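Local coordinates for trans-4-hydroxy-L-proline dehydratase (Clostridioides difficile 70-100-2010, PDB 6VXC), which catalyses the radical-based dehydration of trans-4-hydroxy-L-proline to (S)-1-pyrroline-5-carboxylate, a step in the anaerobic breakdown of hydroxyproline, at residues A425-A431 against D752-F758; Q434-E438 against H715-G720; G440-D445 against R564-R568; I707-A711 against A747-M751. All coordinates share one frame; numbering follows the deposited sequence.

Interaction 1. Residues A425-A431 against D752-F758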
# COMPACT_ATOMS: atom_id res chain seq x y z
N ALA A 425 11.95 0.54 6.47
CA ALA A 425 12.36 1.41 5.38
C ALA A 425 12.59 2.82 5.94
O ALA A 425 12.09 3.17 7.02
CB ALA A 425 11.31 1.44 4.28
N PHE A 426 13.30 3.63 5.17
CA PHE A 426 13.65 4.99 5.56
C PHE A 426 13.00 5.98 4.60
O PHE A 426 13.12 5.83 3.39
CB PHE A 426 15.18 5.17 5.56
CG PHE A 426 15.92 4.19 6.45
CD1 PHE A 426 16.25 2.92 6.00
CD2 PHE A 426 16.30 4.55 7.74
CE1 PHE A 426 16.92 2.02 6.81
CE2 PHE A 426 16.97 3.65 8.55
CZ PHE A 426 17.28 2.38 8.09
N TYR A 427 12.34 7.00 5.15
CA TYR A 427 11.69 8.05 4.37
C TYR A 427 12.25 9.41 4.76
O TYR A 427 12.50 9.67 5.94
CB TYR A 427 10.16 8.07 4.58
CG TYR A 427 9.47 6.76 4.26
CD1 TYR A 427 9.25 6.38 2.94
CD2 TYR A 427 9.02 5.93 5.28
CE1 TYR A 427 8.64 5.18 2.64
CE2 TYR A 427 8.39 4.74 4.99
CZ TYR A 427 8.21 4.37 3.66
OH TYR A 427 7.58 3.18 3.39
N ASN A 428 12.39 10.29 3.77
CA ASN A 428 12.99 11.62 3.94
C ASN A 428 11.91 12.62 4.33
O ASN A 428 11.10 13.03 3.50
CB ASN A 428 13.70 12.04 2.65
CG ASN A 428 14.38 13.40 2.77
OD1 ASN A 428 14.19 14.12 3.73
ND2 ASN A 428 15.21 13.72 1.78
N THR A 429 11.91 13.03 5.60
CA THR A 429 10.90 13.95 6.10
C THR A 429 10.88 15.25 5.30
O THR A 429 9.80 15.77 4.98
CB THR A 429 11.13 14.25 7.58
OG1 THR A 429 10.93 13.06 8.35
CG2 THR A 429 10.21 15.37 8.07
N GLU A 430 12.05 15.80 4.98
CA GLU A 430 12.05 17.06 4.23
C GLU A 430 11.50 16.88 2.83
O GLU A 430 10.84 17.79 2.32
CB GLU A 430 13.46 17.67 4.18
CG GLU A 430 13.76 18.49 5.45
CD GLU A 430 13.98 17.59 6.65
OE1 GLU A 430 14.89 16.76 6.57
OE2 GLU A 430 13.22 17.68 7.65
N ALA A 431 11.73 15.73 2.20
CA ALA A 431 11.13 15.48 0.89
C ALA A 431 9.62 15.36 1.00
O ALA A 431 8.88 15.97 0.22
CB ALA A 431 11.74 14.23 0.26
N ASP A 752 17.81 15.12 -1.46
CA ASP A 752 16.34 15.12 -1.57
C ASP A 752 15.76 13.84 -2.15
O ASP A 752 14.66 13.84 -2.68
CB ASP A 752 15.87 16.34 -2.37
CG ASP A 752 16.12 17.64 -1.63
OD1 ASP A 752 16.06 17.62 -0.38
OD2 ASP A 752 16.43 18.66 -2.27
N GLY A 753 16.48 12.72 -2.04
CA GLY A 753 15.87 11.44 -2.31
C GLY A 753 14.74 11.17 -1.35
O GLY A 753 14.72 11.67 -0.24
N HIS A 754 13.75 10.40 -1.81
CA HIS A 754 12.51 10.19 -1.08
C HIS A 754 12.57 9.03 -0.09
O HIS A 754 12.07 9.14 1.03
CB HIS A 754 11.37 9.96 -2.09
CG HIS A 754 10.07 9.63 -1.45
ND1 HIS A 754 9.26 10.58 -0.87
CD2 HIS A 754 9.44 8.44 -1.27
CE1 HIS A 754 8.17 10.00 -0.39
NE2 HIS A 754 8.27 8.70 -0.61
N HIS A 755 13.16 7.91 -0.50
CA HIS A 755 13.01 6.65 0.21
C HIS A 755 14.16 5.72 -0.13
O HIS A 755 14.64 5.70 -1.26
CB HIS A 755 11.68 5.99 -0.17
CG HIS A 755 11.66 4.51 0.03
ND1 HIS A 755 12.06 3.61 -0.93
CD2 HIS A 755 11.28 3.76 1.10
CE1 HIS A 755 11.92 2.38 -0.48
NE2 HIS A 755 11.44 2.45 0.75
N ILE A 756 14.57 4.92 0.86
CA ILE A 756 15.49 3.82 0.61
C ILE A 756 15.22 2.73 1.65
O ILE A 756 14.87 3.01 2.80
CB ILE A 756 16.97 4.31 0.62
CG1 ILE A 756 17.93 3.26 0.05
CG2 ILE A 756 17.42 4.76 2.00
CD1 ILE A 756 19.30 3.84 -0.26
N GLN A 757 15.40 1.48 1.23
CA GLN A 757 15.23 0.33 2.11
C GLN A 757 16.22 -0.76 1.68
O GLN A 757 16.61 -0.82 0.52
CB GLN A 757 13.80 -0.20 2.05
CG GLN A 757 13.41 -0.73 0.69
CD GLN A 757 11.91 -0.95 0.55
OE1 GLN A 757 11.11 -0.29 1.23
NE2 GLN A 757 11.52 -1.90 -0.29
N PHE A 758 16.61 -1.62 2.62
CA PHE A 758 17.76 -2.51 2.43
C PHE A 758 17.40 -3.98 2.59
O PHE A 758 16.65 -4.37 3.48
CB PHE A 758 18.88 -2.17 3.43
CG PHE A 758 19.34 -0.74 3.37
CD1 PHE A 758 19.90 -0.22 2.19
CD2 PHE A 758 19.22 0.10 4.48
CE1 PHE A 758 20.33 1.10 2.13
CE2 PHE A 758 19.64 1.43 4.43
CZ PHE A 758 20.20 1.93 3.25
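Ala-425 lays its CB against the edge of the His-755 imidazole, 3.7 Å from NE2, while the ND1 side of that ring is held by the backbone N of Leu-723. Phe-426 faces Ile-756 in an antiparallel hydrogen-bonded pair, Phe-426 N to Ile-756 O at 2.9 Å and Ile-756 N to Phe-426 O at 3.1 Å. With CG turned beside its backbone N (chi1 -56°), the Phe-426 ring receives Ile-756 O at its edge and brings CE1 to 3.7 Å from CE2 of Phe-758, the planes inclined by 54°. The pairing joins strand 426-428 to strand 755-759 inside a mixed sheet, consistent with the alpha/beta barrel of glycyl radical enzymes. Tyr-427 and His-755 form the next, non-hydrogen-bonded pair. Their side chains run alongside each other on the sheet face away from Phe-426, CE1 of Tyr-427 lying 3.4 Å from CD2 of His-755, and the tyrosine OH is hydrogen-bonded to Cys-454 O. Asn-428 closes the ladder through its N to His-754 O (3.0 Å). Its ND2 bonds to Gly-753 O at 2.9 Å, nearly in the amide plane, and OD1 turns back as an N-cap, weakly accepting from N of Glu-430 and Ala-431.

Interaction 2. Residues Q434-E438 against H715-G720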
# COMPACT_ATOMS: atom_id res chain seq x y z
N GLN A 434 7.97 18.81 1.41
CA GLN A 434 8.02 19.59 0.18
C GLN A 434 7.13 18.98 -0.91
O GLN A 434 6.47 19.71 -1.66
CB GLN A 434 9.47 19.74 -0.27
CG GLN A 434 10.21 20.83 0.51
CD GLN A 434 11.70 20.89 0.20
OE1 GLN A 434 12.35 19.87 0.02
NE2 GLN A 434 12.22 22.10 0.03
N GLU A 435 7.09 17.64 -1.00
CA GLU A 435 6.16 16.99 -1.92
C GLU A 435 4.73 17.43 -1.63
O GLU A 435 3.97 17.78 -2.55
CB GLU A 435 6.29 15.47 -1.81
CG GLU A 435 7.60 14.88 -2.39
CD GLU A 435 7.92 13.53 -1.77
OE1 GLU A 435 6.98 12.89 -1.25
OE2 GLU A 435 9.11 13.12 -1.76
N LEU A 436 4.34 17.42 -0.36
CA LEU A 436 3.00 17.83 0.02
C LEU A 436 2.74 19.28 -0.34
O LEU A 436 1.67 19.61 -0.86
CB LEU A 436 2.79 17.57 1.52
CG LEU A 436 2.71 16.09 1.88
CD1 LEU A 436 2.88 15.85 3.38
CD2 LEU A 436 1.37 15.52 1.41
N MET A 437 3.69 20.16 -0.04
CA MET A 437 3.49 21.57 -0.35
C MET A 437 3.46 21.82 -1.85
O MET A 437 2.69 22.65 -2.32
CB MET A 437 4.56 22.43 0.33
CG MET A 437 4.44 22.44 1.86
SD MET A 437 5.65 23.57 2.56
CE MET A 437 4.90 25.12 2.29
N GLU A 438 4.28 21.10 -2.61
CA GLU A 438 4.20 21.23 -4.06
C GLU A 438 2.81 20.88 -4.58
O GLU A 438 2.33 21.49 -5.54
CB GLU A 438 5.26 20.36 -4.72
CG GLU A 438 5.15 20.24 -6.23
CD GLU A 438 5.50 21.52 -6.98
OE1 GLU A 438 5.51 21.47 -8.23
OE2 GLU A 438 5.82 22.54 -6.35
N HIS A 715 12.26 14.12 -7.03
CA HIS A 715 11.35 13.48 -6.09
C HIS A 715 10.28 14.44 -5.58
O HIS A 715 9.16 14.02 -5.30
CB HIS A 715 12.14 12.88 -4.92
CG HIS A 715 13.20 11.93 -5.37
ND1 HIS A 715 12.97 10.58 -5.49
CD2 HIS A 715 14.47 12.14 -5.80
CE1 HIS A 715 14.06 10.00 -5.97
NE2 HIS A 715 14.98 10.92 -6.16
N ILE A 716 10.60 15.73 -5.49
CA ILE A 716 9.65 16.67 -4.90
C ILE A 716 8.37 16.77 -5.73
O ILE A 716 7.30 17.08 -5.19
CB ILE A 716 10.30 18.04 -4.69
CG1 ILE A 716 11.59 17.91 -3.89
CG2 ILE A 716 9.31 18.99 -4.02
CD1 ILE A 716 11.46 17.06 -2.68
N LYS A 717 8.46 16.53 -7.03
CA LYS A 717 7.33 16.59 -7.95
C LYS A 717 6.50 15.31 -8.00
O LYS A 717 5.58 15.23 -8.81
CB LYS A 717 7.82 16.93 -9.36
CG LYS A 717 8.37 18.33 -9.48
CD LYS A 717 8.85 18.61 -10.91
CE LYS A 717 9.42 20.02 -10.99
NZ LYS A 717 10.05 20.29 -12.31
N THR A 718 6.80 14.33 -7.15
CA THR A 718 6.07 13.07 -7.11
C THR A 718 5.32 12.94 -5.78
O THR A 718 5.50 13.74 -4.85
CB THR A 718 6.99 11.86 -7.25
OG1 THR A 718 7.69 11.65 -6.02
CG2 THR A 718 7.99 12.04 -8.41
N GLY A 719 4.50 11.90 -5.70
CA GLY A 719 3.94 11.46 -4.44
C GLY A 719 4.71 10.28 -3.88
O GLY A 719 4.13 9.43 -3.20
N GLY A 720 6.00 10.17 -4.21
CA GLY A 720 6.84 9.13 -3.66
C GLY A 720 7.50 8.22 -4.69
O GLY A 720 6.91 7.91 -5.73
O HOH W 1 4.43 16.65 -5.23
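The carboxylate of Glu-435 lies beside two backbone carbonyls of the loop 715-720, OE2 near His-715 O (3.7 Å) and OE1 near Thr-718 O (4.0 Å). Neither approach is a bond: OE1 is hydrogen-bonded to Thr-457 OG1, and OE2 to His-754 ND1. The second flat group, the His-715 imidazole, points away from the helix; its two nitrogens go to Cys-710 O and Thr-721 OG1. What touches the loop most closely is the aliphatic part of Glu-435. With CG beside the backbone N (chi1 -71°) and the chain extended beyond it, CG is 3.4 Å from both His-715 O and Thr-718 O, and CA directs its hydrogen at Ile-716 O in a C-H...O contact of 3.5 Å.

The loop links helix 703-711 to strand 724-726 and crosses the last turns of helix 429-438. It is shaped by a short 3-10 turn and an ST turn at Thr-718. OG1 of Thr-718 accepts from Gly-720 N at 2.9 Å and donates to a lone pair of His-715 O, in the carbonyl plane; the same oxygen also receives Thr-718 N, so two bonds grip it.

Toward the outside, Ile-716 sets CG2 at 3.8 Å from CB of Gln-434, and its CD1 comes within about 4.0 Å of Gln-434 OE1, the two side chains meeting at a slant. CB and CG of Glu-438 pass over Ile-716 O. A water lies 2.9 Å from both Glu-435 O and Ile-716 O and bridges the two carbonyls.

Interaction 3. Residues G440-D445 against R564-R568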
# COMPACT_ATOMS: atom_id res chain seq x y z
N GLY A 440 0.03 21.45 -2.97
CA GLY A 440 -0.94 22.40 -2.47
C GLY A 440 -1.27 22.31 -0.98
O GLY A 440 -2.14 23.06 -0.53
N LYS A 441 -0.65 21.42 -0.22
CA LYS A 441 -0.88 21.38 1.22
C LYS A 441 -0.22 22.58 1.89
O LYS A 441 0.89 22.99 1.53
CB LYS A 441 -0.31 20.08 1.81
CG LYS A 441 -1.13 18.83 1.63
CD LYS A 441 -1.10 18.31 0.20
CE LYS A 441 -1.85 16.98 0.10
NZ LYS A 441 -1.89 16.46 -1.29
N THR A 442 -0.90 23.14 2.89
CA THR A 442 -0.27 24.16 3.72
C THR A 442 0.86 23.54 4.56
O THR A 442 0.88 22.33 4.82
CB THR A 442 -1.31 24.84 4.62
OG1 THR A 442 -1.82 23.88 5.56
CG2 THR A 442 -2.46 25.41 3.79
N ILE A 443 1.81 24.38 4.99
CA ILE A 443 2.90 23.85 5.83
C ILE A 443 2.33 23.27 7.12
O ILE A 443 2.79 22.24 7.62
CB ILE A 443 3.98 24.92 6.11
CG1 ILE A 443 5.11 24.34 6.96
CG2 ILE A 443 3.42 26.10 6.85
CD1 ILE A 443 5.91 23.24 6.29
N GLU A 444 1.28 23.90 7.66
CA GLU A 444 0.67 23.37 8.87
C GLU A 444 0.15 21.95 8.65
O GLU A 444 0.35 21.07 9.50
CB GLU A 444 -0.48 24.25 9.35
CG GLU A 444 -1.18 23.61 10.56
CD GLU A 444 -2.12 24.52 11.31
OE1 GLU A 444 -2.57 25.53 10.72
OE2 GLU A 444 -2.41 24.23 12.50
N ASP A 445 -0.51 21.71 7.53
CA ASP A 445 -1.03 20.38 7.25
C ASP A 445 0.08 19.43 6.83
O ASP A 445 0.04 18.24 7.19
CB ASP A 445 -2.13 20.46 6.17
CG ASP A 445 -3.42 21.11 6.68
OD1 ASP A 445 -3.60 21.23 7.92
OD2 ASP A 445 -4.28 21.48 5.84
N ARG A 564 -10.15 17.27 2.73
CA ARG A 564 -9.61 18.59 2.44
C ARG A 564 -8.79 18.58 1.15
O ARG A 564 -8.83 19.54 0.38
CB ARG A 564 -8.75 19.11 3.60
CG ARG A 564 -8.15 20.50 3.37
CD ARG A 564 -7.46 21.02 4.65
NE ARG A 564 -8.40 21.06 5.77
CZ ARG A 564 -8.08 21.33 7.04
NH1 ARG A 564 -6.83 21.60 7.39
NH2 ARG A 564 -9.04 21.32 7.96
N TYR A 565 -8.02 17.53 0.94
CA TYR A 565 -7.19 17.40 -0.25
C TYR A 565 -7.58 16.14 -1.01
O TYR A 565 -7.90 15.11 -0.41
CB TYR A 565 -5.70 17.34 0.13
CG TYR A 565 -5.23 18.50 0.99
CD1 TYR A 565 -4.96 19.75 0.43
CD2 TYR A 565 -5.03 18.34 2.35
CE1 TYR A 565 -4.51 20.80 1.20
CE2 TYR A 565 -4.59 19.38 3.14
CZ TYR A 565 -4.33 20.61 2.56
OH TYR A 565 -3.88 21.65 3.34
N ASN A 566 -7.52 16.22 -2.34
CA ASN A 566 -7.91 15.11 -3.19
C ASN A 566 -6.92 14.99 -4.33
O ASN A 566 -6.71 15.93 -5.10
CB ASN A 566 -9.34 15.28 -3.71
CG ASN A 566 -10.36 15.14 -2.60
OD1 ASN A 566 -10.79 14.04 -2.27
ND2 ASN A 566 -10.72 16.26 -1.98
N THR A 567 -6.26 13.84 -4.38
CA THR A 567 -5.32 13.51 -5.44
C THR A 567 -5.57 12.08 -5.87
O THR A 567 -6.10 11.26 -5.13
CB THR A 567 -3.86 13.69 -4.98
OG1 THR A 567 -3.65 12.90 -3.81
CG2 THR A 567 -3.55 15.14 -4.65
N ARG A 568 -5.15 11.78 -7.10
CA ARG A 568 -5.17 10.44 -7.67
C ARG A 568 -3.84 10.19 -8.36
O ARG A 568 -3.25 11.11 -8.93
CB ARG A 568 -6.31 10.27 -8.69
CG ARG A 568 -7.57 9.62 -8.11
CD ARG A 568 -8.76 9.62 -9.06
NE ARG A 568 -9.49 8.35 -8.97
CZ ARG A 568 -10.20 7.98 -7.91
NH1 ARG A 568 -10.26 8.77 -6.84
NH2 ARG A 568 -10.84 6.83 -7.91
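Two helix-end motifs, a Schellman turn at Gly-440 and an N-cap at Thr-442, bring the link between helices 429-438 and 443-446 against Tyr-565 at the start of strand 565-573. The cap, Thr-442 OG1, accepts from Asp-445 N. Asp-445 OD2 is gripped twice. Tyr-565 OH donates to the anti lone pair of Asp-445 OD2 at a short 2.5 Å, with ring and carboxylate almost perpendicular (81°). Arg-564 NH1 meets the syn side of Asp-445 OD2 at 3.0 Å, 20° out of the carboxylate plane, in a salt bridge close to the guanidinium plane. Tyr-565 OH also receives a weak bond from Thr-442 N (3.4 Å).

The Tyr-565 ring is sandwiched. Lys-441 CG stands 3.7 Å from the ring centroid, a CH-pi contact straight over one face, while Arg-564 CG lies over the opposite face nearer the rim. A bend at chi2 (73°) carries the rest of the lysine along the ring to Thr-567, whose CG2 is 4.0 Å from NZ. Glu-463 of strand 463-472 takes both Lys-441 NZ and Thr-567 OG1, and Asp-550 takes Arg-564 NE. The contact fastens this interhelical turn to the central strand of sheet 463-472, 565-573 and 657-661.

Interaction 4. Residues I707-A711 against A747-M751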
# COMPACT_ATOMS: atom_id res chain seq x y z
N ILE A 707 22.75 6.16 -5.69
CA ILE A 707 21.93 7.21 -5.05
C ILE A 707 22.14 8.54 -5.76
O ILE A 707 21.23 9.37 -5.83
CB ILE A 707 22.16 7.34 -3.53
CG1 ILE A 707 23.61 7.71 -3.19
CG2 ILE A 707 21.66 6.09 -2.76
CD1 ILE A 707 23.78 8.28 -1.75
N LYS A 708 23.32 8.76 -6.34
CA LYS A 708 23.51 9.96 -7.15
C LYS A 708 22.66 9.91 -8.43
O LYS A 708 22.05 10.92 -8.79
CB LYS A 708 25.00 10.10 -7.48
CG LYS A 708 25.85 10.61 -6.32
CD LYS A 708 27.19 11.11 -6.83
CE LYS A 708 28.22 11.18 -5.74
NZ LYS A 708 29.54 11.59 -6.30
N SER A 709 22.56 8.75 -9.08
CA SER A 709 21.66 8.63 -10.23
C SER A 709 20.20 8.87 -9.82
O SER A 709 19.48 9.64 -10.46
CB SER A 709 21.81 7.24 -10.86
OG SER A 709 22.98 7.08 -11.63
N CYS A 710 19.76 8.22 -8.74
CA CYS A 710 18.36 8.35 -8.31
C CYS A 710 18.02 9.78 -7.89
O CYS A 710 16.87 10.20 -8.02
CB CYS A 710 18.08 7.39 -7.14
SG CYS A 710 18.12 5.66 -7.61
N ALA A 711 18.99 10.52 -7.37
CA ALA A 711 18.71 11.89 -6.94
C ALA A 711 18.48 12.84 -8.12
O ALA A 711 17.94 13.93 -7.91
CB ALA A 711 19.86 12.41 -6.07
N ALA A 747 23.21 10.78 3.02
CA ALA A 747 23.70 11.32 1.77
C ALA A 747 22.57 11.39 0.75
O ALA A 747 22.32 12.44 0.15
CB ALA A 747 24.85 10.47 1.22
N TYR A 748 21.83 10.30 0.60
CA TYR A 748 20.72 10.29 -0.35
C TYR A 748 19.71 11.36 0.02
O TYR A 748 19.29 12.14 -0.84
CB TYR A 748 20.06 8.91 -0.36
CG TYR A 748 19.00 8.73 -1.44
CD1 TYR A 748 19.19 9.23 -2.73
CD2 TYR A 748 17.82 8.04 -1.17
CE1 TYR A 748 18.22 9.05 -3.72
CE2 TYR A 748 16.85 7.85 -2.15
CZ TYR A 748 17.05 8.36 -3.42
OH TYR A 748 16.08 8.19 -4.40
N PHE A 749 19.35 11.45 1.30
CA PHE A 749 18.32 12.39 1.71
C PHE A 749 18.82 13.83 1.64
O PHE A 749 18.04 14.75 1.38
CB PHE A 749 17.81 12.05 3.12
CG PHE A 749 16.99 10.78 3.20
CD1 PHE A 749 16.74 10.02 2.06
CD2 PHE A 749 16.47 10.35 4.41
CE1 PHE A 749 15.98 8.85 2.14
CE2 PHE A 749 15.72 9.19 4.50
CZ PHE A 749 15.48 8.44 3.36
N ASN A 750 20.13 14.03 1.81
CA ASN A 750 20.65 15.37 1.64
C ASN A 750 20.52 15.84 0.20
O ASN A 750 20.51 17.05 -0.04
CB ASN A 750 22.12 15.45 2.07
CG ASN A 750 22.52 16.85 2.47
OD1 ASN A 750 22.00 17.38 3.45
ND2 ASN A 750 23.40 17.47 1.70
N MET A 751 20.43 14.93 -0.76
CA MET A 751 20.15 15.26 -2.16
C MET A 751 18.66 15.21 -2.48
O MET A 751 18.30 15.24 -3.67
CB MET A 751 20.91 14.31 -3.09
CG MET A 751 22.41 14.38 -2.97
SD MET A 751 23.28 13.30 -4.11
CE MET A 751 22.91 11.67 -3.53
O HOH W 2 16.51 14.58 -5.56
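A water molecule lies between two backbone carbonyls, 2.7 Å from Met-751 O and 2.8 Å from Ala-711 O, within hydrogen-bonding distance of both. The remainder of the contact is apolar and centres on Ile-707 and Tyr-748, whose side chains pass one another pointing opposite ways. CB of Ile-707 meets the ring at CD1 (3.6 Å), and its CG2 lies beside CG of the same ring. CG1 of Ile-707 occupies the position between the backbone N and the carbonyl carbon (chi1 61°), which sends CD1 across to the other helix, 3.8 Å from CB of Ala-747.

One turn further on, Cys-710 packs its CB against the phenol end of Tyr-748, 3.5 Å from OH, and Ala-711 N lies at the edge of the ring. Tyr-748 therefore spans a full turn of helix 703-711, from Ile-707 to Ala-711. Met-751 covers another side of the interface. Its CB touches CB of Ala-711 at 3.7 Å, and a turn at chi3 (-69°) folds CE back onto the partner helix, 3.7 Å from Ile-707 O and 3.9 Å from CD1 of Ile-707. CG of the exposed Lys-708 also borders that methyl.

The two short helical segments run in roughly the same direction and are packed at their C-terminal turns. Ile-692 from a neighbouring loop touches both Cys-710 and Tyr-748, Tyr-625 also meets Cys-710, and helix 734-750 leads on through a Schellman motif at Asp-752 into strand 755-759.

Interactions 1 and 2 both border the catalytic centre: the Tyr-427 side chain is about 6 Å from that of Cys-454, the probable thiyl radical site, and in interaction 2 Gly-720 is about 6 Å from the side chain of Glu-456, the probable proton acceptor. His-754 ND1 and Glu-435 OE2, 2.7 Å apart, tie these two contacts together. Interaction 4 backs both, with Tyr-748 O 3.1 Å from Gly-753 N of interaction 1 and Cys-710 O 2.7 Å from His-715 NE2 of interaction 2. Interaction 3 continues from helix 429-438, where Leu-436 O is 3.0 Å from Lys-441 N, and stays about 16 Å from interaction 4 at the nearest atoms.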